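Local coordinates for protein Mypaa.01249.c (Mycobacterium paratuberculosis, PDB 3RD5) that is of uncharacterised function but probably acts as an oxidoreductase of the short-chain dehydrogenase/reductase family, at residues A[31-36]-A[41-46]; A[67-70]-A[76-79]; A[235-240]-A[259-264]. All coordinates share one frame; numbering follows the deposited sequence. Where two conformers were deposited one is given.

Contact 1: residues A[31-36]-A[41-46]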
ATOM      1  N   VAL A  31      12.844   1.745  -5.888  1.00 15.51           N
ATOM      2  CA  VAL A  31      13.869   1.299  -4.945  1.00 15.06           C
ATOM      3  C   VAL A  31      13.413   0.053  -4.188  1.00 14.54           C
ATOM      4  O   VAL A  31      14.179  -0.880  -3.953  1.00 15.23           O
ATOM      5  CB  VAL A  31      14.313   2.408  -3.983  1.00 16.02           C
ATOM      6  CG1 VAL A  31      15.297   1.861  -2.914  1.00 17.28           C
ATOM      7  CG2 VAL A  31      14.937   3.595  -4.762  1.00 17.94           C
ATOM      8  N   THR A  32      12.124   0.017  -3.817  1.00 13.77           N
ATOM      9  CA  THR A  32      11.604  -1.130  -3.099  1.00 13.34           C
ATOM     10  C   THR A  32      11.781  -2.402  -3.980  1.00 14.05           C
ATOM     11  O   THR A  32      12.269  -3.428  -3.509  1.00 14.06           O
ATOM     12  CB  THR A  32      10.134  -0.936  -2.723  1.00 13.14           C
ATOM     13  OG1 THR A  32       9.979   0.287  -1.962  1.00 14.28           O
ATOM     14  CG2 THR A  32       9.634  -2.086  -1.884  1.00 13.66           C
ATOM     15  N   ALA A  33      11.405  -2.287  -5.253  1.00 13.36           N
ATOM     16  CA  ALA A  33      11.579  -3.381  -6.214  1.00 13.51           C
ATOM     17  C   ALA A  33      13.031  -3.748  -6.396  1.00 15.01           C
ATOM     18  O   ALA A  33      13.383  -4.944  -6.375  1.00 15.36           O
ATOM     19  CB  ALA A  33      10.956  -2.998  -7.558  1.00 14.56           C
ATOM     20  N   ARG A  34      13.871  -2.733  -6.583  1.00 15.11           N
ATOM     21  CA  ARG A  34      15.311  -2.929  -6.837  1.00 16.16           C
ATOM     22  C   ARG A  34      15.942  -3.738  -5.703  1.00 15.67           C
ATOM     23  O   ARG A  34      16.721  -4.684  -5.948  1.00 15.75           O
ATOM     24  CB  ARG A  34      16.014  -1.567  -7.021  1.00 17.36           C
ATOM     25  CG  ARG A  34      17.480  -1.643  -7.349  1.00 21.41           C
ATOM     26  CD  ARG A  34      18.127  -0.259  -7.220  1.00 23.89           C
ATOM     27  NE  ARG A  34      18.344   0.100  -5.801  1.00 23.59           N
ATOM     28  CZ  ARG A  34      18.495   1.342  -5.331  1.00 26.43           C
ATOM     29  NH1 ARG A  34      18.420   2.416  -6.128  1.00 28.36           N
ATOM     30  NH2 ARG A  34      18.745   1.502  -4.048  1.00 27.29           N
ATOM     31  N   GLU A  35      15.678  -3.358  -4.446  1.00 14.53           N
ATOM     32  CA  GLU A  35      16.337  -4.005  -3.319  1.00 14.75           C
ATOM     33  C   GLU A  35      15.829  -5.429  -3.122  1.00 14.53           C
ATOM     34  O   GLU A  35      16.610  -6.335  -2.816  1.00 16.01           O
ATOM     35  CB  GLU A  35      16.158  -3.194  -2.039  1.00 15.18           C
ATOM     36  CG  GLU A  35      16.812  -1.818  -2.066  1.00 16.47           C
ATOM     37  CD  GLU A  35      18.337  -1.839  -2.007  1.00 22.26           C
ATOM     38  OE1 GLU A  35      18.938  -2.849  -1.650  1.00 22.27           O
ATOM     39  OE2 GLU A  35      18.947  -0.764  -2.246  1.00 28.00           O
ATOM     40  N   LEU A  36      14.532  -5.659  -3.295  1.00 13.70           N
ATOM     41  CA  LEU A  36      14.047  -7.031  -3.183  1.00 13.83           C
ATOM     42  C   LEU A  36      14.575  -7.940  -4.309  1.00 14.04           C
ATOM     43  O   LEU A  36      14.958  -9.109  -4.081  1.00 15.71           O
ATOM     44  CB  LEU A  36      12.510  -7.054  -3.159  1.00 13.56           C
ATOM     45  CG  LEU A  36      11.933  -6.405  -1.922  1.00 13.66           C
ATOM     46  CD1 LEU A  36      10.426  -6.169  -2.094  1.00 17.08           C
ATOM     47  CD2 LEU A  36      12.225  -7.287  -0.675  1.00 18.06           C
ATOM     48  N   ALA A  41      14.352 -11.948  -5.075  1.00 15.34           N
ATOM     49  CA  ALA A  41      12.892 -12.014  -5.259  1.00 15.06           C
ATOM     50  C   ALA A  41      12.500 -12.002  -6.724  1.00 14.92           C
ATOM     51  O   ALA A  41      13.135 -11.340  -7.553  1.00 15.94           O
ATOM     52  CB  ALA A  41      12.179 -10.832  -4.596  1.00 14.80           C
ATOM     53  N   THR A  42      11.404 -12.686  -7.044  1.00 15.35           N
ATOM     54  CA  THR A  42      10.704 -12.492  -8.310  1.00 15.77           C
ATOM     55  C   THR A  42       9.710 -11.365  -8.053  1.00 14.56           C
ATOM     56  O   THR A  42       8.723 -11.557  -7.353  1.00 15.47           O
ATOM     57  CB  THR A  42       9.986 -13.763  -8.764  1.00 17.08           C
ATOM     58  OG1 THR A  42      10.969 -14.798  -9.022  1.00 20.59           O
ATOM     59  CG2 THR A  42       9.192 -13.510 -10.030  1.00 21.21           C
ATOM     60  N   VAL A  43       9.980 -10.186  -8.611  1.00 15.36           N
ATOM     61  CA  VAL A  43       9.155  -8.993  -8.374  1.00 14.40           C
ATOM     62  C   VAL A  43       8.238  -8.749  -9.559  1.00 14.17           C
ATOM     63  O   VAL A  43       8.688  -8.821 -10.715  1.00 15.86           O
ATOM     64  CB  VAL A  43      10.006  -7.736  -8.129  1.00 14.51           C
ATOM     65  CG1 VAL A  43       9.113  -6.509  -7.902  1.00 16.72           C
ATOM     66  CG2 VAL A  43      10.962  -7.928  -6.940  1.00 16.41           C
ATOM     67  N   ILE A  44       6.959  -8.549  -9.286  1.00 14.13           N
ATOM     68  CA  ILE A  44       5.969  -8.158 -10.293  1.00 15.33           C
ATOM     69  C   ILE A  44       5.566  -6.718  -9.978  1.00 14.84           C
ATOM     70  O   ILE A  44       4.907  -6.471  -8.951  1.00 15.04           O
ATOM     71  CB  ILE A  44       4.754  -9.082 -10.266  1.00 15.60           C
ATOM     72  CG1 ILE A  44       5.168 -10.522 -10.578  1.00 18.29           C
ATOM     73  CG2 ILE A  44       3.677  -8.596 -11.249  1.00 18.08           C
ATOM     74  CD1 ILE A  44       4.087 -11.557 -10.244  1.00 20.55           C
ATOM     75  N   MET A  45       6.024  -5.777 -10.808  1.00 15.40           N
ATOM     76  CA  MET A  45       5.688  -4.374 -10.658  0.50 16.55           C
ATOM     77  C   MET A  45       4.451  -4.102 -11.477  1.00 16.29           C
ATOM     78  O   MET A  45       4.441  -4.308 -12.694  1.00 19.01           O
ATOM     79  CB  MET A  45       6.824  -3.483 -11.156  0.50 18.95           C
ATOM     80  CG  MET A  45       6.490  -2.024 -11.229  0.50 21.02           C
ATOM     81  SD  MET A  45       6.309  -1.362  -9.602  0.50 25.22           S
ATOM     82  CE  MET A  45       7.696  -2.365  -8.942  0.50 13.27           C
ATOM     83  N   ALA A  46       3.409  -3.616 -10.820  1.00 14.70           N
ATOM     84  CA  ALA A  46       2.086  -3.426 -11.424  1.00 14.77           C
ATOM     85  C   ALA A  46       1.819  -1.936 -11.533  1.00 14.66           C
ATOM     86  O   ALA A  46       1.654  -1.256 -10.512  1.00 14.91           O
ATOM     87  CB  ALA A  46       1.053  -4.136 -10.557  1.00 16.12           C
TER
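The carbonyl oxygen of Leu36 takes the amide hydrogen of Ala41, with Ala41 N 3.1 Å from Leu36 O and an N-H...O angle of 159°. This backbone bond ties the last turn of helix 27-38 to the residue just before strand 42-47. The same oxygen lies close to the incoming methyl group, for Ala41 CB is 3.3 Å from Leu36 O. Ala41 CB also meets Leu36 CB, 4.1 Å away.

The remaining contacts are apolar. Val43 meets the helix with both methyls. Its CG1 stands anti to the backbone N (chi1 179°) and lies 4.0 Å from Ala33 CB. Its CG2, on the other branch, rests against Ala33 O and Leu36 CB. Helix and strand run nearly antiparallel here, at 163°, with their axes 8.7 Å apart at the closest. This is the helix-to-strand half of the beta-alpha-beta unit 18-22, 27-38, 42-47, the first such unit of the Rossmann fold that marks the short-chain dehydrogenases.

Ala33 and Ala41 each present a single methyl, which is consistent with the close approach of helix and strand. Met45 joins from further along the strand. Its chain leaves anti to the backbone N and then bends twice. In one of its two conformers the bends carry the terminal methyl back to the helix, where Met45 CE lies 3.6 Å from Ala33 CB. All five touching residues are buried. Strand 18-22 lies beside these groups, with Ile21 touching Ala33, Val43 and Met45, and Val19 touching Leu36. Phe14 packs on Leu36 and Ala41 near the turn.

Contact 2: residues A[67-70]-A[76-79]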
ATOM      1  N   ARG A  67       3.892  -5.423 -15.314  1.00 17.33           N
ATOM      2  CA  ARG A  67       2.541  -5.751 -15.806  1.00 17.32           C
ATOM      3  C   ARG A  67       1.652  -4.530 -15.653  1.00 17.38           C
ATOM      4  O   ARG A  67       1.867  -3.680 -14.782  1.00 16.95           O
ATOM      5  CB  ARG A  67       1.932  -6.920 -15.044  1.00 17.59           C
ATOM      6  CG  ARG A  67       2.687  -8.218 -15.155  1.00 18.00           C
ATOM      7  CD  ARG A  67       1.928  -9.365 -14.566  1.00 19.22           C
ATOM      8  NE  ARG A  67       2.790 -10.552 -14.502  1.00 19.60           N
ATOM      9  CZ  ARG A  67       2.495 -11.669 -13.851  1.00 20.64           C
ATOM     10  NH1 ARG A  67       1.325 -11.833 -13.265  1.00 20.37           N
ATOM     11  NH2 ARG A  67       3.401 -12.637 -13.787  1.00 21.92           N
ATOM     12  N   GLU A  68       0.615  -4.473 -16.472  1.00 19.03           N
ATOM     13  CA  GLU A  68      -0.322  -3.349 -16.463  0.50 18.43           C
ATOM     14  C   GLU A  68      -1.336  -3.458 -15.349  1.00 18.24           C
ATOM     15  O   GLU A  68      -1.968  -4.509 -15.160  1.00 19.50           O
ATOM     16  CB  GLU A  68      -1.082  -3.266 -17.792  0.50 19.91           C
ATOM     17  CG  GLU A  68      -1.717  -1.916 -18.035  0.50 18.06           C
ATOM     18  CD  GLU A  68      -2.534  -1.866 -19.296  0.50 26.43           C
ATOM     19  OE1 GLU A  68      -2.155  -2.524 -20.286  0.50 31.67           O
ATOM     20  OE2 GLU A  68      -3.566  -1.155 -19.286  0.50 31.11           O
ATOM     21  N   LEU A  69      -1.486  -2.354 -14.627  1.00 17.78           N
ATOM     22  CA  LEU A  69      -2.502  -2.200 -13.592  1.00 16.87           C
ATOM     23  C   LEU A  69      -2.876  -0.729 -13.548  1.00 17.15           C
ATOM     24  O   LEU A  69      -2.004   0.127 -13.317  1.00 18.05           O
ATOM     25  CB  LEU A  69      -1.997  -2.653 -12.231  1.00 17.06           C
ATOM     26  CG  LEU A  69      -2.848  -2.291 -11.006  1.00 16.80           C
ATOM     27  CD1 LEU A  69      -4.192  -3.016 -11.139  1.00 18.50           C
ATOM     28  CD2 LEU A  69      -2.114  -2.652  -9.714  1.00 18.09           C
ATOM     29  N   ASP A  70      -4.177  -0.421 -13.661  1.00 16.95           N
ATOM     30  CA  ASP A  70      -4.700   0.904 -13.425  1.00 16.85           C
ATOM     31  C   ASP A  70      -5.594   0.871 -12.188  1.00 15.75           C
ATOM     32  O   ASP A  70      -6.742   0.411 -12.257  1.00 16.11           O
ATOM     33  CB  ASP A  70      -5.510   1.383 -14.633  1.00 17.82           C
ATOM     34  CG  ASP A  70      -6.020   2.793 -14.489  1.00 20.94           C
ATOM     35  OD1 ASP A  70      -5.776   3.429 -13.451  1.00 19.71           O
ATOM     36  OD2 ASP A  70      -6.689   3.283 -15.478  1.00 25.87           O
ATOM     37  N   SER A  76      -9.594  -3.103 -14.580  1.00 18.41           N
ATOM     38  CA  SER A  76      -8.175  -3.333 -14.711  1.00 17.07           C
ATOM     39  C   SER A  76      -7.589  -4.035 -13.472  1.00 16.41           C
ATOM     40  O   SER A  76      -6.774  -4.948 -13.620  1.00 17.34           O
ATOM     41  CB  SER A  76      -7.462  -1.978 -14.863  1.00 17.50           C
ATOM     42  OG  SER A  76      -6.061  -2.196 -15.000  1.00 19.18           O
ATOM     43  N   VAL A  77      -8.001  -3.624 -12.282  1.00 15.82           N
ATOM     44  CA  VAL A  77      -7.606  -4.316 -11.060  1.00 15.55           C
ATOM     45  C   VAL A  77      -7.931  -5.807 -11.168  1.00 16.06           C
ATOM     46  O   VAL A  77      -7.108  -6.655 -10.835  1.00 16.48           O
ATOM     47  CB  VAL A  77      -8.247  -3.681  -9.809  1.00 14.94           C
ATOM     48  CG1 VAL A  77      -7.922  -4.499  -8.488  1.00 16.39           C
ATOM     49  CG2 VAL A  77      -7.793  -2.206  -9.657  1.00 15.87           C
ATOM     50  N   ARG A  78      -9.153  -6.116 -11.599  0.70 16.96           N
ATOM     51  CA  ARG A  78      -9.622  -7.505 -11.720  0.70 18.27           C
ATOM     52  C   ARG A  78      -8.815  -8.300 -12.735  0.70 18.70           C
ATOM     53  O   ARG A  78      -8.420  -9.442 -12.468  0.70 19.13           O
ATOM     54  CB  ARG A  78     -11.111  -7.538 -12.070  0.70 19.46           C
ATOM     55  CG  ARG A  78     -11.996  -7.122 -10.931  0.70 23.16           C
ATOM     56  CD  ARG A  78     -13.490  -7.395 -11.216  0.70 28.70           C
ATOM     57  NE  ARG A  78     -14.185  -7.482  -9.946  0.70 32.72           N
ATOM     58  CZ  ARG A  78     -14.313  -8.589  -9.224  0.70 31.04           C
ATOM     59  NH1 ARG A  78     -13.869  -9.775  -9.648  0.70 35.53           N
ATOM     60  NH2 ARG A  78     -14.946  -8.513  -8.077  0.70 33.33           N
ATOM     61  N   ARG A  79      -8.558  -7.709 -13.891  1.00 18.41           N
ATOM     62  CA  ARG A  79      -7.783  -8.381 -14.947  1.00 19.72           C
ATOM     63  C   ARG A  79      -6.347  -8.663 -14.443  1.00 18.88           C
ATOM     64  O   ARG A  79      -5.808  -9.761 -14.641  1.00 20.07           O
ATOM     65  CB  ARG A  79      -7.785  -7.504 -16.196  1.00 21.47           C
ATOM     66  CG  ARG A  79      -9.065  -7.574 -17.008  1.00 25.13           C
ATOM     67  CD  ARG A  79      -8.884  -6.942 -18.405  1.00 29.09           C
ATOM     68  NE  ARG A  79      -8.343  -5.580 -18.372  1.00 27.92           N
ATOM     69  CZ  ARG A  79      -9.046  -4.459 -18.215  1.00 30.19           C
ATOM     70  NH1 ARG A  79     -10.372  -4.492 -18.080  1.00 31.03           N
ATOM     71  NH2 ARG A  79      -8.422  -3.285 -18.211  1.00 31.20           N
TER
HETATM   72  O   HOH W   1      -4.899  -5.050 -15.964  1.00 29.07           O
HETATM   73  O   HOH W   2      -6.065  -0.865 -17.796  1.00 33.88           O
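The guanidinium of Arg79 lies flat against its own helix, with Ser76 CA 3.5 Å above one face and displaced toward the rim. Water 2 sits at the edge of the group, in its plane. The same water hydrogen-bonds Ser76 OG. In one of the two conformers of Glu68 it also donates to Glu68 OE2 at 2.9 Å, and so bridges strand 63-68 and helix 74-82. In that conformer Glu68 does not touch Arg79 directly: Glu68 OE2 and Arg79 NH2 are 5.4 Å apart. Their opposite charges may still attract across this distance.

Ser76 carries the direct polar link. Its OG, anti to the backbone N (chi1 180°), accepts the amide hydrogen of Asp70. The Asp70 N to Ser76 OG distance is 2.9 Å, with an N-H...O angle of 160°. Ser76 CB packs against Asp70 O at 3.6 Å. Water 1 adds a backbone bridge by donating to both Glu68 O and Ser76 O. A buried serine thus fastens the loop just after strand 63-68 to the first turn of helix 74-82. The carboxylate of Asp70 is engaged elsewhere, in a salt bridge with Arg48.

On the apolar side, Leu69 CD1 rests 3.7 Å from Val77 CA and also meets Val77 CG2. Val77 CG2 touches Asp70 O as well.

Within the Rossmann-type fold of this family, the contact spans the turn from strand 63-68, an outermost strand of the sheet within the chain, into helix 74-82. Leu69 also touches Ala46 of neighbouring strand 42-47 and Phe80 of the helix. Val77 packs onto Ala121 and Leu122 of helix 110-126.

Contact 3: residues A[235-240]-A[259-264]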
ATOM      1  N   THR A 235       9.340   0.479   4.089  1.00 11.84           N
ATOM      2  CA  THR A 235       8.576  -0.602   3.470  1.00 12.19           C
ATOM      3  C   THR A 235       9.337  -1.932   3.500  1.00 12.46           C
ATOM      4  O   THR A 235       8.762  -2.978   3.783  1.00 13.11           O
ATOM      5  CB  THR A 235       8.227  -0.266   2.033  1.00 12.71           C
ATOM      6  OG1 THR A 235       7.528   0.980   1.977  1.00 12.95           O
ATOM      7  CG2 THR A 235       7.360  -1.345   1.397  1.00 13.46           C
ATOM      8  N   LEU A 236      10.632  -1.866   3.204  1.00 11.88           N
ATOM      9  CA  LEU A 236      11.465  -3.070   3.140  1.00 12.81           C
ATOM     10  C   LEU A 236      11.575  -3.779   4.495  1.00 12.83           C
ATOM     11  O   LEU A 236      11.606  -4.997   4.578  1.00 13.55           O
ATOM     12  CB  LEU A 236      12.843  -2.707   2.555  1.00 13.01           C
ATOM     13  CG  LEU A 236      12.855  -2.346   1.058  1.00 13.03           C
ATOM     14  CD1 LEU A 236      14.184  -1.651   0.639  1.00 15.03           C
ATOM     15  CD2 LEU A 236      12.563  -3.586   0.189  1.00 14.14           C
ATOM     16  N   TYR A 237      11.618  -2.985   5.574  1.00 12.82           N
ATOM     17  CA  TYR A 237      11.585  -3.531   6.926  1.00 13.37           C
ATOM     18  C   TYR A 237      10.238  -4.236   7.192  1.00 12.94           C
ATOM     19  O   TYR A 237      10.197  -5.394   7.617  1.00 13.48           O
ATOM     20  CB  TYR A 237      11.836  -2.402   7.926  1.00 14.24           C
ATOM     21  CG  TYR A 237      11.944  -2.787   9.384  1.00 14.66           C
ATOM     22  CD1 TYR A 237      10.809  -2.959  10.147  1.00 16.39           C
ATOM     23  CD2 TYR A 237      13.162  -2.859  10.007  1.00 16.91           C
ATOM     24  CE1 TYR A 237      10.880  -3.190  11.528  1.00 18.63           C
ATOM     25  CE2 TYR A 237      13.235  -3.090  11.381  1.00 18.91           C
ATOM     26  CZ  TYR A 237      12.090  -3.244  12.105  1.00 20.05           C
ATOM     27  OH  TYR A 237      12.186  -3.468  13.481  1.00 26.10           O
ATOM     28  N   ALA A 238       9.129  -3.582   6.860  1.00 12.77           N
ATOM     29  CA  ALA A 238       7.808  -4.199   7.015  1.00 12.81           C
ATOM     30  C   ALA A 238       7.636  -5.466   6.164  1.00 13.28           C
ATOM     31  O   ALA A 238       7.001  -6.420   6.591  1.00 14.80           O
ATOM     32  CB  ALA A 238       6.694  -3.194   6.686  1.00 13.45           C
ATOM     33  N   ALA A 239       8.257  -5.490   4.990  1.00 12.90           N
ATOM     34  CA  ALA A 239       8.143  -6.652   4.086  1.00 12.89           C
ATOM     35  C   ALA A 239       8.956  -7.838   4.501  1.00 13.67           C
ATOM     36  O   ALA A 239       8.670  -8.942   4.035  1.00 14.92           O
ATOM     37  CB  ALA A 239       8.546  -6.249   2.670  1.00 14.61           C
ATOM     38  N   SER A 240       9.957  -7.629   5.365  1.00 13.50           N
ATOM     39  CA  SER A 240      10.955  -8.657   5.637  1.00 15.00           C
ATOM     40  C   SER A 240      11.061  -9.148   7.081  1.00 16.50           C
ATOM     41  O   SER A 240      11.637 -10.222   7.291  1.00 18.95           O
ATOM     42  CB  SER A 240      12.326  -8.188   5.157  1.00 15.13           C
ATOM     43  OG  SER A 240      12.784  -7.067   5.873  1.00 15.22           O
ATOM     44  N   THR A 259      14.473   3.168  11.700  1.00 15.04           N
ATOM     45  CA  THR A 259      13.272   2.373  11.355  1.00 14.48           C
ATOM     46  C   THR A 259      12.874   1.455  12.496  1.00 15.79           C
ATOM     47  O   THR A 259      13.684   0.714  13.064  1.00 17.14           O
ATOM     48  CB  THR A 259      13.564   1.563  10.086  1.00 14.38           C
ATOM     49  OG1 THR A 259      13.871   2.450   9.010  1.00 15.12           O
ATOM     50  CG2 THR A 259      12.366   0.689   9.723  1.00 16.22           C
ATOM     51  N   GLN A 260      11.619   1.547  12.887  1.00 14.87           N
ATOM     52  CA  GLN A 260      11.081   0.779  14.009  1.00 15.18           C
ATOM     53  C   GLN A 260       9.554   0.773  13.936  1.00 15.37           C
ATOM     54  O   GLN A 260       8.948   1.553  13.200  1.00 14.76           O
ATOM     55  CB  GLN A 260      11.541   1.373  15.354  1.00 16.97           C
ATOM     56  CG  GLN A 260      11.147   2.857  15.506  1.00 17.89           C
ATOM     57  CD  GLN A 260      11.338   3.437  16.861  1.00 25.82           C
ATOM     58  OE1 GLN A 260      12.426   3.555  17.283  1.00 25.50           O
ATOM     59  NE2 GLN A 260      10.251   3.844  17.513  1.00 28.72           N
ATOM     60  N   PRO A 261       8.893  -0.083  14.712  1.00 15.48           N
ATOM     61  CA  PRO A 261       7.459   0.099  14.917  1.00 14.71           C
ATOM     62  C   PRO A 261       7.163   1.468  15.527  1.00 14.42           C
ATOM     63  O   PRO A 261       7.866   1.915  16.444  1.00 16.78           O
ATOM     64  CB  PRO A 261       7.122  -1.037  15.903  1.00 16.83           C
ATOM     65  CG  PRO A 261       8.161  -2.082  15.604  1.00 17.48           C
ATOM     66  CD  PRO A 261       9.395  -1.234  15.484  1.00 17.05           C
ATOM     67  N   VAL A 262       6.115   2.108  15.006  1.00 14.98           N
ATOM     68  CA  VAL A 262       5.742   3.460  15.407  1.00 14.49           C
ATOM     69  C   VAL A 262       4.243   3.518  15.738  1.00 15.15           C
ATOM     70  O   VAL A 262       3.515   2.561  15.497  1.00 16.25           O
ATOM     71  CB  VAL A 262       6.086   4.488  14.332  1.00 14.04           C
ATOM     72  CG1 VAL A 262       7.612   4.580  14.154  1.00 16.36           C
ATOM     73  CG2 VAL A 262       5.375   4.184  13.006  1.00 14.80           C
ATOM     74  N   GLY A 263       3.838   4.624  16.325  1.00 16.08           N
ATOM     75  CA  GLY A 263       2.444   4.863  16.675  1.00 15.59           C
ATOM     76  C   GLY A 263       1.635   5.448  15.539  1.00 14.89           C
ATOM     77  O   GLY A 263       2.112   5.656  14.417  1.00 15.78           O
ATOM     78  N   ARG A 264       0.357   5.638  15.831  1.00 14.86           N
ATOM     79  CA  ARG A 264      -0.599   6.162  14.857  1.00 13.81           C
ATOM     80  C   ARG A 264      -1.689   6.971  15.604  1.00 13.99           C
ATOM     81  O   ARG A 264      -1.771   6.952  16.837  1.00 15.54           O
ATOM     82  CB  ARG A 264      -1.233   5.033  14.030  1.00 13.92           C
ATOM     83  CG  ARG A 264      -2.158   4.127  14.822  1.00 14.05           C
ATOM     84  CD  ARG A 264      -2.516   2.877  14.025  1.00 16.52           C
ATOM     85  NE  ARG A 264      -1.426   1.921  14.138  1.00 16.76           N
ATOM     86  CZ  ARG A 264      -1.450   0.674  13.639  1.00 18.76           C
ATOM     87  NH1 ARG A 264      -2.464   0.250  12.919  1.00 18.91           N
ATOM     88  NH2 ARG A 264      -0.431  -0.123  13.937  1.00 20.54           N
TER
HETATM   89  O   HOH W   3      13.802  -1.570  14.767  1.00 32.19           O
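Thr259 CG2 sits over one face of the Tyr237 ring, and this is the tight part of the contact. The methyl is 3.9 Å from the ring centroid and 26° off the ring normal, a CH-pi contact. It is shifted toward the root of the ring, as Thr259 CG2 lies 3.5 Å from Tyr237 CG. The same methyl touches Tyr237 CB. Tyr237 CG is anti to its own backbone N (chi1 -176°). Thr259 CG2 also stands anti to its backbone N, which puts the methyl, rather than OG1, on the ring. Thr259 OG1 is held by Gln234 instead.

The far end of the ring is looser. Pro261 comes no nearer than 4.1 Å, between Tyr237 OH and Pro261 CD, and crosses the tyrosine side chain at about a right angle. Water fills the polar role here. Water 3 is hydrogen-bonded to Tyr237 OH at 2.8 Å and donates to Thr259 O at 2.9 Å, so the hydroxyl reaches the strand through it. Beyond, Gln260 NE2 donates to Pro261 O at 3.2 Å, a bond within its own segment.

The contact lays the end of helix 226-240 across strand 259-261 at 52° between their directions. This strand is the antiparallel edge strand added to the otherwise parallel Rossmann-type sheet. Val249 of its neighbour 248-251 touches both Tyr237 and Thr259. Trp6 meets the tyrosine ring edge-to-face. Elsewhere on the helix, Leu236 and Thr235 pack against helix 27-38.

How the contacts relate
All three contacts join a helix to the same sheet or to the loop leaving it. Contacts 1 and 2 are mainly buried, whereas contact 3 is partly exposed. Contact 1 is mostly methyl packing with one backbone bond; contact 2 relies more on a serine hydroxyl and bridging waters; contact 3 centres on an aromatic face. Contacts 1 and 2 lie on neighbouring strands, 42-47 and 63-68: Met45 O and Arg67 N, 2.9 Å apart, probably hydrogen-bond, and Ala46 packs on Leu69. Contacts 1 and 3 meet helix to helix, with Leu236 against Thr32, Glu35 and Leu36. Contacts 2 and 3 do not touch, their centres about 27 Å apart.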